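Local coordinates for protein acidocalcisomal pyrophosphatase (Trypanosoma brucei brucei, PDB 5C5V) that probably hydrolyses inorganic pyrophosphate to phosphate in a magnesium-dependent reaction, and carries its substrate analogue imidodiphosphate in the pocket, at residues Y105-R110 / G184-Y189; V111-R116 / N175-D180; N153-I158 / G236-V241; W161-F166 / H191-W196. All blocks are in the same frame, centred on the assembly; numbering follows the deposited sequence.

Interaction 1: Y105-R110 / G184-Y189; sequences YTPSYR and GVPRFY. With 2PN (imidodiphosphoric acid), chain C.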
# COMPACT_ATOMS: atom_id res chain seq x y z
N TYR A 105 4.94 -29.78 -18.55
CA TYR A 105 6.34 -30.18 -18.36
C TYR A 105 6.80 -31.27 -19.31
O TYR A 105 7.93 -31.75 -19.21
CB TYR A 105 6.58 -30.63 -16.92
CG TYR A 105 6.20 -29.59 -15.90
CD1 TYR A 105 6.67 -28.28 -16.00
CD2 TYR A 105 5.36 -29.90 -14.84
CE1 TYR A 105 6.32 -27.32 -15.06
CE2 TYR A 105 5.00 -28.95 -13.89
CZ TYR A 105 5.49 -27.67 -14.02
OH TYR A 105 5.13 -26.73 -13.09
N THR A 106 5.94 -31.65 -20.25
CA THR A 106 6.34 -32.53 -21.34
C THR A 106 6.30 -31.70 -22.61
O THR A 106 5.75 -30.61 -22.62
CB THR A 106 5.44 -33.76 -21.49
OG1 THR A 106 4.18 -33.38 -22.08
CG2 THR A 106 5.20 -34.39 -20.14
N PRO A 107 6.90 -32.21 -23.69
CA PRO A 107 6.99 -31.44 -24.93
C PRO A 107 5.65 -31.17 -25.61
O PRO A 107 5.59 -30.34 -26.52
CB PRO A 107 7.87 -32.32 -25.83
CG PRO A 107 8.60 -33.23 -24.89
CD PRO A 107 7.64 -33.48 -23.77
N SER A 108 4.60 -31.86 -25.19
CA SER A 108 3.31 -31.75 -25.87
C SER A 108 2.49 -30.58 -25.33
O SER A 108 1.55 -30.12 -25.98
CB SER A 108 2.51 -33.05 -25.74
OG SER A 108 2.16 -33.29 -24.39
N TYR A 109 2.86 -30.11 -24.15
CA TYR A 109 2.11 -29.05 -23.49
C TYR A 109 2.04 -27.76 -24.31
O TYR A 109 3.05 -27.28 -24.81
CB TYR A 109 2.72 -28.77 -22.13
CG TYR A 109 1.96 -27.78 -21.29
CD1 TYR A 109 0.73 -28.12 -20.73
CD2 TYR A 109 2.47 -26.52 -21.05
CE1 TYR A 109 0.04 -27.22 -19.94
CE2 TYR A 109 1.79 -25.60 -20.25
CZ TYR A 109 0.57 -25.95 -19.71
OH TYR A 109 -0.12 -25.04 -18.93
N ARG A 110 0.84 -27.21 -24.44
CA ARG A 110 0.61 -25.95 -25.13
C ARG A 110 -0.40 -25.11 -24.38
O ARG A 110 -1.33 -25.63 -23.75
CB ARG A 110 0.12 -26.18 -26.58
CG ARG A 110 1.16 -26.77 -27.53
CD ARG A 110 2.29 -25.80 -27.79
NE ARG A 110 3.25 -26.32 -28.77
CZ ARG A 110 4.12 -27.29 -28.52
NH1 ARG A 110 4.16 -27.85 -27.31
NH2 ARG A 110 4.95 -27.71 -29.46
N GLY A 184 17.46 -31.47 -25.97
CA GLY A 184 16.52 -32.54 -26.23
C GLY A 184 15.39 -32.70 -25.23
O GLY A 184 14.40 -33.37 -25.54
N VAL A 185 15.53 -32.12 -24.04
CA VAL A 185 14.48 -32.19 -23.02
C VAL A 185 13.82 -30.83 -22.77
O VAL A 185 14.40 -29.79 -23.07
CB VAL A 185 15.05 -32.71 -21.69
CG1 VAL A 185 15.62 -34.10 -21.88
CG2 VAL A 185 16.14 -31.77 -21.18
N PRO A 186 12.59 -30.83 -22.22
CA PRO A 186 11.96 -29.56 -21.83
C PRO A 186 12.87 -28.75 -20.89
O PRO A 186 13.40 -29.31 -19.93
CB PRO A 186 10.67 -30.01 -21.13
CG PRO A 186 10.36 -31.33 -21.76
CD PRO A 186 11.69 -31.98 -22.01
N ARG A 187 13.06 -27.47 -21.18
CA ARG A 187 14.07 -26.66 -20.50
C ARG A 187 13.63 -26.09 -19.14
O ARG A 187 12.58 -25.46 -19.02
CB ARG A 187 14.50 -25.52 -21.42
CG ARG A 187 15.44 -24.48 -20.83
CD ARG A 187 15.65 -23.34 -21.82
NE ARG A 187 16.52 -22.28 -21.31
CZ ARG A 187 16.60 -21.05 -21.82
NH1 ARG A 187 15.83 -20.70 -22.85
NH2 ARG A 187 17.43 -20.17 -21.29
N PHE A 188 14.46 -26.33 -18.13
CA PHE A 188 14.31 -25.66 -16.83
C PHE A 188 15.57 -24.86 -16.58
O PHE A 188 16.66 -25.31 -16.92
CB PHE A 188 14.10 -26.66 -15.69
CG PHE A 188 12.82 -27.45 -15.79
CD1 PHE A 188 11.71 -27.07 -15.06
CD2 PHE A 188 12.74 -28.56 -16.62
CE1 PHE A 188 10.53 -27.78 -15.15
CE2 PHE A 188 11.57 -29.28 -16.70
CZ PHE A 188 10.46 -28.89 -15.97
N TYR A 189 15.43 -23.67 -16.00
CA TYR A 189 16.60 -22.91 -15.61
C TYR A 189 17.46 -23.72 -14.65
O TYR A 189 16.97 -24.24 -13.65
CB TYR A 189 16.21 -21.61 -14.92
CG TYR A 189 15.64 -20.56 -15.81
CD1 TYR A 189 16.19 -20.29 -17.05
CD2 TYR A 189 14.55 -19.80 -15.38
CE1 TYR A 189 15.66 -19.31 -17.85
CE2 TYR A 189 14.02 -18.82 -16.17
CZ TYR A 189 14.57 -18.58 -17.41
OH TYR A 189 14.04 -17.58 -18.19
P1 2PN C . 16.55 -16.98 -23.32
O1 2PN C . 16.15 -18.19 -24.20
O2 2PN C . 17.61 -16.15 -24.10
O3 2PN C . 17.06 -17.49 -21.95
N1 2PN C . 15.22 -16.08 -23.01
P2 2PN C . 14.43 -15.17 -24.12
O4 2PN C . 14.05 -16.03 -25.37
O5 2PN C . 15.38 -14.07 -24.55
O6 2PN C . 13.22 -14.61 -23.53
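Pro186 and Phe188 meet Pro107 and Tyr105 where the loop joining strands 110-117 and 94-101, which includes a type I beta turn from Thr106 to Tyr109, packs on the short edge strand 185-186. The close part is centred on Pro186. Pro186 turns its CB toward the loop, and Pro186 CG lies 3.5 Å from Tyr105 O and 4.0 Å from Pro107 CD, so one carbon touches both a carbonyl and a second proline ring. The rest is looser and more exposed. The Tyr105 and Phe188 rings, with planes 37° apart and centroids 5.9 Å apart, meet obliquely, CD1 of Tyr105 being 3.8 Å from CZ of Phe188. The contact rests on packing, while polar bonds hold the 105-110 loop internally: Arg110 NH1 reaches both Pro107 O, 3.0 Å away and in the guanidinium plane, and Tyr109 O, which it meets from above the carbonyl plane. Thr106 OG1 is bonded to Ser108 OG and to Glu103 O, bracing the turn. Arg187, between the two residues that face the loop, takes no part in the packing. It serves the imidodiphosphate pocket, with a salt bridge from NH1 to Asp180. Its chain is extended from CG to NE, and its guanidinium edge meets the phosphate around P1 in plane: Arg187 NH1 reaches ligand O1 at 2.9 Å and Arg187 NH2 reaches ligand O3 at 2.8 Å.

Interaction 2: V111-R116 / N175-D180; sequences VLYFFR and NPIKQD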
# COMPACT_ATOMS: atom_id res chain seq x y z
N VAL A 111 -0.21 -23.79 -24.40
CA VAL A 111 -1.23 -22.87 -23.92
C VAL A 111 -1.79 -22.10 -25.11
O VAL A 111 -1.09 -21.30 -25.73
CB VAL A 111 -0.69 -21.89 -22.88
CG1 VAL A 111 -1.83 -21.03 -22.38
CG2 VAL A 111 -0.02 -22.64 -21.72
N LEU A 112 -3.06 -22.35 -25.41
CA LEU A 112 -3.71 -21.75 -26.57
C LEU A 112 -4.58 -20.58 -26.17
O LEU A 112 -5.15 -20.57 -25.07
CB LEU A 112 -4.56 -22.79 -27.31
CG LEU A 112 -3.80 -23.86 -28.10
CD1 LEU A 112 -2.95 -24.68 -27.16
CD2 LEU A 112 -4.76 -24.75 -28.91
N TYR A 113 -4.69 -19.60 -27.07
CA TYR A 113 -5.48 -18.40 -26.85
C TYR A 113 -6.63 -18.29 -27.83
O TYR A 113 -6.51 -18.63 -29.01
CB TYR A 113 -4.60 -17.16 -26.94
CG TYR A 113 -3.60 -17.04 -25.81
CD1 TYR A 113 -3.79 -16.13 -24.77
CD2 TYR A 113 -2.47 -17.84 -25.79
CE1 TYR A 113 -2.86 -16.02 -23.73
CE2 TYR A 113 -1.55 -17.75 -24.77
CZ TYR A 113 -1.75 -16.84 -23.74
OH TYR A 113 -0.81 -16.77 -22.75
N PHE A 114 -7.77 -17.81 -27.33
CA PHE A 114 -8.94 -17.59 -28.16
C PHE A 114 -9.56 -16.24 -27.89
O PHE A 114 -9.31 -15.61 -26.86
CB PHE A 114 -9.97 -18.68 -27.91
CG PHE A 114 -9.49 -20.06 -28.20
CD1 PHE A 114 -9.84 -20.69 -29.39
CD2 PHE A 114 -8.68 -20.74 -27.30
CE1 PHE A 114 -9.40 -21.96 -29.67
CE2 PHE A 114 -8.24 -22.02 -27.57
CZ PHE A 114 -8.59 -22.63 -28.77
N PHE A 115 -10.40 -15.80 -28.82
CA PHE A 115 -11.30 -14.69 -28.59
C PHE A 115 -12.70 -15.24 -28.54
O PHE A 115 -13.08 -16.05 -29.38
CB PHE A 115 -11.21 -13.62 -29.69
CG PHE A 115 -10.06 -12.68 -29.52
CD1 PHE A 115 -9.12 -12.88 -28.53
CD2 PHE A 115 -9.94 -11.57 -30.34
CE1 PHE A 115 -8.07 -12.01 -28.38
CE2 PHE A 115 -8.88 -10.70 -30.18
CZ PHE A 115 -7.95 -10.91 -29.20
N ARG A 116 -13.45 -14.82 -27.53
CA ARG A 116 -14.88 -15.04 -27.52
C ARG A 116 -15.52 -13.68 -27.69
O ARG A 116 -15.42 -12.84 -26.80
CB ARG A 116 -15.34 -15.67 -26.22
CG ARG A 116 -16.84 -15.94 -26.13
CD ARG A 116 -17.06 -16.51 -24.75
NE ARG A 116 -16.39 -17.79 -24.63
CZ ARG A 116 -16.06 -18.33 -23.46
NH1 ARG A 116 -16.30 -17.65 -22.34
NH2 ARG A 116 -15.44 -19.51 -23.41
N ASN A 175 0.82 -19.20 -32.48
CA ASN A 175 1.88 -18.91 -31.51
C ASN A 175 1.50 -19.26 -30.08
O ASN A 175 1.58 -18.42 -29.18
CB ASN A 175 2.27 -17.44 -31.61
CG ASN A 175 2.51 -17.01 -33.03
OD1 ASN A 175 1.77 -16.19 -33.56
ND2 ASN A 175 3.52 -17.56 -33.67
N PRO A 176 1.06 -20.50 -29.86
CA PRO A 176 0.75 -20.91 -28.49
C PRO A 176 1.99 -20.84 -27.60
O PRO A 176 3.11 -20.81 -28.10
CB PRO A 176 0.27 -22.35 -28.67
CG PRO A 176 0.94 -22.82 -29.92
CD PRO A 176 0.93 -21.61 -30.81
N ILE A 177 1.78 -20.81 -26.29
CA ILE A 177 2.91 -20.91 -25.39
C ILE A 177 3.31 -22.37 -25.23
O ILE A 177 2.47 -23.26 -25.07
CB ILE A 177 2.60 -20.30 -24.04
CG1 ILE A 177 2.69 -18.78 -24.17
CG2 ILE A 177 3.59 -20.79 -23.01
CD1 ILE A 177 2.17 -18.03 -22.95
N LYS A 178 4.61 -22.61 -25.31
CA LYS A 178 5.15 -23.93 -25.09
C LYS A 178 6.38 -23.86 -24.18
O LYS A 178 6.88 -22.77 -23.87
CB LYS A 178 5.52 -24.60 -26.41
CG LYS A 178 6.75 -24.02 -27.06
CD LYS A 178 7.04 -24.74 -28.37
CE LYS A 178 8.43 -24.42 -28.90
NZ LYS A 178 9.00 -25.58 -29.66
N GLN A 179 6.85 -25.02 -23.74
CA GLN A 179 8.10 -25.05 -23.02
C GLN A 179 9.24 -25.15 -24.02
O GLN A 179 9.23 -25.99 -24.92
CB GLN A 179 8.14 -26.20 -22.02
CG GLN A 179 9.27 -26.08 -21.01
CD GLN A 179 9.13 -27.00 -19.82
OE1 GLN A 179 8.13 -27.71 -19.67
NE2 GLN A 179 10.14 -27.01 -18.96
N ASP A 180 10.22 -24.26 -23.88
CA ASP A 180 11.42 -24.30 -24.69
C ASP A 180 12.12 -25.65 -24.51
O ASP A 180 12.01 -26.29 -23.46
CB ASP A 180 12.34 -23.14 -24.32
CG ASP A 180 13.46 -22.94 -25.30
OD1 ASP A 180 13.38 -23.48 -26.43
OD2 ASP A 180 14.42 -22.23 -24.95
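Val111 N donates to Ile177 O over 2.8 Å, on a lone pair in the carbonyl plane, and Ile177 N returns a bond of 3.0 Å to Val111 O. The two form an antiparallel hydrogen-bonded pair, a single bridge at which the strands touch before diverging. Beside it the side chains lock by branch points: Val111 CB and Ile177 CB stand 3.8 Å apart. Pro176, just before, lays its CB against Val111 O at 3.4 Å. Leu112 starts away from the segment 175-180 but brings CD1 loosely to Pro176 CB, 4.3 Å off. Ile177 runs its longer branch to Tyr113. CG1 lies anti to the carbonyl carbon (chi1 -77°), and Ile177 CD1 ends near the plane of the phenol ring, 3.2 Å from Tyr113 OH. That hydroxyl donates to Gly236 O, so the methyl borders a polar group that is already bonded. Phe166 also packs on Ile177, whose side chain is about 6 Å from that of the magnesium ligand Glu167. The pair is a beta bridge joining the three-stranded antiparallel sheet of 94-101, 110-117 and 123-126 to strand 177-182, central in the antiparallel sheet that also holds 166-168 and 185-186.

Interaction 3: N153-I158 / G236-V241; sequences NFICEI and GQVSAV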
# COMPACT_ATOMS: atom_id res chain seq x y z
N ASN A 153 0.13 -4.31 -22.33
CA ASN A 153 -0.18 -5.69 -22.00
C ASN A 153 1.09 -6.52 -21.90
O ASN A 153 1.96 -6.47 -22.77
CB ASN A 153 -1.14 -6.29 -23.03
CG ASN A 153 -2.58 -6.04 -22.66
OD1 ASN A 153 -2.94 -6.07 -21.49
ND2 ASN A 153 -3.41 -5.77 -23.66
N PHE A 154 1.17 -7.27 -20.81
CA PHE A 154 2.31 -8.13 -20.52
C PHE A 154 1.83 -9.56 -20.54
O PHE A 154 0.87 -9.91 -19.85
CB PHE A 154 2.93 -7.75 -19.16
CG PHE A 154 3.88 -8.79 -18.57
CD1 PHE A 154 5.19 -8.87 -19.00
CD2 PHE A 154 3.47 -9.63 -17.55
CE1 PHE A 154 6.09 -9.81 -18.43
CE2 PHE A 154 4.36 -10.57 -16.98
CZ PHE A 154 5.66 -10.66 -17.42
N ILE A 155 2.47 -10.38 -21.35
CA ILE A 155 2.16 -11.80 -21.35
C ILE A 155 3.14 -12.54 -20.47
O ILE A 155 4.34 -12.58 -20.77
CB ILE A 155 2.20 -12.39 -22.76
CG1 ILE A 155 1.25 -11.62 -23.68
CG2 ILE A 155 1.87 -13.89 -22.72
CD1 ILE A 155 1.51 -11.85 -25.15
N CYS A 156 2.66 -13.10 -19.37
CA CYS A 156 3.53 -13.86 -18.49
C CYS A 156 3.78 -15.26 -19.03
O CYS A 156 2.86 -16.06 -19.17
CB CYS A 156 2.95 -13.95 -17.08
SG CYS A 156 4.00 -14.89 -15.93
N GLU A 157 5.04 -15.55 -19.33
CA GLU A 157 5.49 -16.87 -19.75
C GLU A 157 6.02 -17.66 -18.54
O GLU A 157 5.77 -18.86 -18.40
CB GLU A 157 6.58 -16.75 -20.82
CG GLU A 157 6.09 -16.04 -22.08
CD GLU A 157 7.20 -15.60 -23.03
OE1 GLU A 157 8.28 -15.18 -22.56
OE2 GLU A 157 6.96 -15.66 -24.27
N ILE A 158 6.75 -16.97 -17.67
CA ILE A 158 7.38 -17.62 -16.52
C ILE A 158 7.06 -16.94 -15.20
O ILE A 158 7.61 -15.89 -14.86
CB ILE A 158 8.89 -17.68 -16.71
CG1 ILE A 158 9.21 -18.43 -18.00
CG2 ILE A 158 9.57 -18.35 -15.49
CD1 ILE A 158 10.67 -18.48 -18.31
N GLY A 236 0.93 -17.77 -18.92
CA GLY A 236 0.06 -17.30 -19.98
C GLY A 236 -0.86 -16.16 -19.58
O GLY A 236 -1.56 -15.59 -20.43
N GLN A 237 -0.89 -15.83 -18.28
CA GLN A 237 -1.72 -14.74 -17.79
C GLN A 237 -1.29 -13.40 -18.41
O GLN A 237 -0.10 -13.12 -18.55
CB GLN A 237 -1.66 -14.66 -16.26
CG GLN A 237 -2.38 -13.45 -15.68
CD GLN A 237 -2.50 -13.48 -14.17
OE1 GLN A 237 -2.09 -14.45 -13.51
NE2 GLN A 237 -3.09 -12.43 -13.60
N VAL A 238 -2.26 -12.58 -18.80
CA VAL A 238 -1.99 -11.29 -19.42
C VAL A 238 -2.51 -10.19 -18.52
O VAL A 238 -3.65 -10.23 -18.09
CB VAL A 238 -2.67 -11.17 -20.82
CG1 VAL A 238 -2.31 -9.85 -21.48
CG2 VAL A 238 -2.28 -12.35 -21.72
N SER A 239 -1.69 -9.18 -18.24
CA SER A 239 -2.19 -8.12 -17.38
C SER A 239 -1.52 -6.79 -17.68
O SER A 239 -0.46 -6.74 -18.28
CB SER A 239 -1.99 -8.48 -15.92
OG SER A 239 -0.62 -8.74 -15.67
N ALA A 240 -2.19 -5.73 -17.27
CA ALA A 240 -1.76 -4.39 -17.61
C ALA A 240 -0.58 -3.97 -16.75
O ALA A 240 -0.62 -4.11 -15.52
CB ALA A 240 -2.92 -3.40 -17.45
N VAL A 241 0.47 -3.48 -17.39
CA VAL A 241 1.65 -3.07 -16.64
C VAL A 241 2.10 -1.68 -17.03
O VAL A 241 1.73 -1.15 -18.09
CB VAL A 241 2.84 -4.03 -16.83
CG1 VAL A 241 2.46 -5.45 -16.46
CG2 VAL A 241 3.40 -3.94 -18.25
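Val238 and Asn153, with Ile155 beside them, line one face of an antiparallel strand pair that runs from Asn153 with Ala240 to Ile155 with Val238. Strands 152-156 and 238-251 are neighbours in the mixed, curled sheet of the pyrophosphatase family domain. Val238 can be followed outward. Its CA makes a CA-H...O contact with Phe154 O, 3.2 Å away, and Val238 CB is 3.9 Å from Phe154 O. Val238 CG1, anti to the backbone N (chi1 -177°), lies 3.6 Å from Phe154 O and 3.8 Å from Asn153 OD1, and the Val238 and Asn153 side chains cross at about a right angle. Val238 CG2 turns the other way and rests 4.1 Å from Ile155 CG1, the two chains side by side and pointing the same way. The amide end of Asn153 is tied elsewhere, ND2 to Pro133 O. On the opposite face Val241 CG1 sits against Phe154 CB at 3.6 Å, while the phenyl ring leads away from this pair. Phe154 and Ser239 exchange two backbone bonds, and beyond them Cys156 N donates to Gln237 O and Gly236 N to Cys156 O at 2.6 Å, both nearly along the C=O axis. Around the pair, strand 152-156 is flanked on its other side by 197-200, whose Tyr198 is faced by both Glu157 and Ile158 in a classic beta bulge where the chain turns a corner. The Phe154 ring packs on Ala225 and Glu227 of strand 224-227, and Thr142 of a second subunit covers Asn153 and Val238.

Interaction 4: W161-F166 / H191-W196; sequences WTRAKF and HGDMMW. With 2PN (imidodiphosphoric acid), chain C.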
# COMPACT_ATOMS: atom_id res chain seq x y z
N TRP A 161 9.05 -17.07 -9.07
CA TRP A 161 9.46 -18.22 -8.24
C TRP A 161 9.40 -19.57 -8.95
O TRP A 161 9.32 -20.60 -8.29
CB TRP A 161 8.60 -18.31 -6.98
CG TRP A 161 8.57 -17.06 -6.18
CD1 TRP A 161 9.62 -16.25 -5.90
CD2 TRP A 161 7.42 -16.47 -5.57
NE1 TRP A 161 9.21 -15.18 -5.14
CE2 TRP A 161 7.86 -15.29 -4.92
CE3 TRP A 161 6.07 -16.81 -5.52
CZ2 TRP A 161 6.98 -14.45 -4.24
CZ3 TRP A 161 5.20 -15.97 -4.84
CH2 TRP A 161 5.66 -14.81 -4.20
N THR A 162 9.40 -19.58 -10.28
CA THR A 162 9.40 -20.84 -11.01
C THR A 162 10.58 -20.88 -11.98
O THR A 162 11.27 -19.87 -12.15
CB THR A 162 8.07 -21.06 -11.77
OG1 THR A 162 7.96 -20.14 -12.87
CG2 THR A 162 6.89 -20.87 -10.81
N ARG A 163 10.81 -22.03 -12.61
CA ARG A 163 11.94 -22.14 -13.52
C ARG A 163 11.69 -22.96 -14.80
O ARG A 163 12.62 -23.17 -15.58
CB ARG A 163 13.12 -22.74 -12.77
CG ARG A 163 12.92 -24.17 -12.32
CD ARG A 163 14.17 -24.66 -11.59
NE ARG A 163 14.37 -23.97 -10.31
CZ ARG A 163 15.50 -24.00 -9.62
NH1 ARG A 163 16.53 -24.69 -10.07
NH2 ARG A 163 15.60 -23.35 -8.46
N ALA A 164 10.45 -23.40 -15.03
CA ALA A 164 10.09 -23.99 -16.33
C ALA A 164 10.10 -22.87 -17.36
O ALA A 164 9.40 -21.88 -17.19
CB ALA A 164 8.74 -24.68 -16.29
N LYS A 165 10.93 -23.01 -18.39
CA LYS A 165 11.12 -21.92 -19.35
C LYS A 165 10.09 -21.96 -20.48
O LYS A 165 10.38 -22.39 -21.60
CB LYS A 165 12.54 -21.96 -19.91
CG LYS A 165 13.18 -20.60 -20.10
CD LYS A 165 12.60 -19.83 -21.27
CE LYS A 165 13.28 -18.48 -21.46
NZ LYS A 165 12.67 -17.68 -22.59
N PHE A 166 8.88 -21.51 -20.18
CA PHE A 166 7.85 -21.38 -21.19
C PHE A 166 8.16 -20.16 -22.06
O PHE A 166 8.83 -19.23 -21.62
CB PHE A 166 6.48 -21.26 -20.55
CG PHE A 166 6.07 -22.47 -19.78
CD1 PHE A 166 6.01 -22.45 -18.39
CD2 PHE A 166 5.77 -23.65 -20.44
CE1 PHE A 166 5.63 -23.57 -17.69
CE2 PHE A 166 5.39 -24.77 -19.74
CZ PHE A 166 5.32 -24.74 -18.36
N HIS A 191 20.30 -22.32 -13.31
CA HIS A 191 20.87 -21.33 -12.41
C HIS A 191 20.07 -21.13 -11.13
O HIS A 191 20.62 -20.92 -10.06
CB HIS A 191 21.01 -19.99 -13.13
CG HIS A 191 21.57 -18.89 -12.28
ND1 HIS A 191 22.77 -19.01 -11.61
CD2 HIS A 191 21.11 -17.65 -12.00
CE1 HIS A 191 23.02 -17.89 -10.95
NE2 HIS A 191 22.03 -17.05 -11.18
N GLY A 192 18.74 -21.20 -11.27
CA GLY A 192 17.84 -21.01 -10.16
C GLY A 192 16.47 -20.60 -10.67
O GLY A 192 16.22 -20.62 -11.88
N ASP A 193 15.58 -20.21 -9.76
CA ASP A 193 14.28 -19.74 -10.17
C ASP A 193 14.33 -18.29 -10.68
O ASP A 193 15.19 -17.49 -10.26
CB ASP A 193 13.27 -19.84 -9.02
CG ASP A 193 13.05 -21.27 -8.59
OD1 ASP A 193 12.38 -22.00 -9.36
OD2 ASP A 193 13.53 -21.67 -7.51
N MET A 194 13.43 -18.00 -11.61
CA MET A 194 13.12 -16.65 -12.03
C MET A 194 12.38 -16.03 -10.86
O MET A 194 11.41 -16.60 -10.37
CB MET A 194 12.27 -16.66 -13.32
CG MET A 194 11.70 -15.32 -13.76
SD MET A 194 12.97 -14.10 -14.10
CE MET A 194 13.83 -14.89 -15.46
N MET A 195 12.84 -14.87 -10.40
CA MET A 195 12.39 -14.33 -9.13
C MET A 195 11.43 -13.18 -9.32
O MET A 195 11.05 -12.51 -8.35
CB MET A 195 13.61 -13.90 -8.31
CG MET A 195 14.59 -15.05 -8.15
SD MET A 195 16.05 -14.72 -7.15
CE MET A 195 16.87 -13.50 -8.17
N TRP A 196 11.05 -12.95 -10.57
CA TRP A 196 10.01 -12.00 -10.93
C TRP A 196 9.19 -12.63 -12.06
O TRP A 196 9.65 -13.57 -12.70
CB TRP A 196 10.61 -10.67 -11.38
CG TRP A 196 11.63 -10.16 -10.41
CD1 TRP A 196 11.41 -9.33 -9.37
CD2 TRP A 196 13.02 -10.49 -10.39
NE1 TRP A 196 12.58 -9.11 -8.68
CE2 TRP A 196 13.59 -9.80 -9.29
CE3 TRP A 196 13.85 -11.28 -11.18
CZ2 TRP A 196 14.94 -9.89 -8.97
CZ3 TRP A 196 15.19 -11.37 -10.87
CH2 TRP A 196 15.73 -10.68 -9.77
P1 2PN C . 16.55 -16.98 -23.32
O1 2PN C . 16.15 -18.19 -24.20
O2 2PN C . 17.61 -16.15 -24.10
O3 2PN C . 17.06 -17.49 -21.95
N1 2PN C . 15.22 -16.08 -23.01
P2 2PN C . 14.43 -15.17 -24.12
O4 2PN C . 14.05 -16.03 -25.37
O5 2PN C . 15.38 -14.07 -24.55
O6 2PN C . 13.22 -14.61 -23.53
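Arg163 and Asp193 carry the ionic part: a side-on salt bridge in which Arg163 NE gives a hydrogen bond to Asp193 OD1 at 3.0 Å and Arg163 NH2 one to Asp193 OD2 at 2.8 Å. Both oxygens lie near the guanidinium plane but are met from above the carboxylate, the two planes standing 74° apart. Arg163 CG occupies the position between backbone N and carbonyl carbon (chi1 66°), and the chain is bent at chi3. The backbone covers one face: Gly192 C lies 3.6 Å above the guanidinium plane of Arg163, over its centre. Backbone bonds make the third group. Trp161 N donates to Met194 O, and Met194 N to Thr162 O at 2.9 Å, so Trp161 and Thr162 both face Met194, which fits a G1 beta bulge. The ligand is reached separately: Lys165 NZ comes within 3.0 Å of imidodiphosphate N1 and also bonds Glu167 OE2. Both segments are loops, one leading into strand 166-168 and the other into 197-200. Helix 285-295 packs against the second through Trp292, which touches Met194 and Met195. His191 O of a third subunit accepts a hydrogen bond from Arg163 NH2, and Trp196 of that subunit meets the Trp161 ring.

Interactions 1 and 4 both reach the imidodiphosphate, through Arg187 and Lys165, and their backbones are joined by Tyr189 N to Arg163 O at 2.9 Å and by Lys165 N to Arg187 O at 3.0 Å. Interaction 2 sits next to both: Gln179 NE2 meets Arg187 O at 2.9 Å, and Asp180 N bonds to Lys165 O. Strand 177-182 is tied to both pocket residues, directly to Arg187 by the NH1 to Asp180 OD2 salt bridge of 3.0 Å; the side chain of Ile177 is about 11 Å from the ligand. Interactions 2 and 3 meet at Tyr113 OH and Gly236 O, 2.7 Å apart, while Ile158 of 153-158 packs on Lys165, so the strand 152-156 region abuts the loop that carries Lys165.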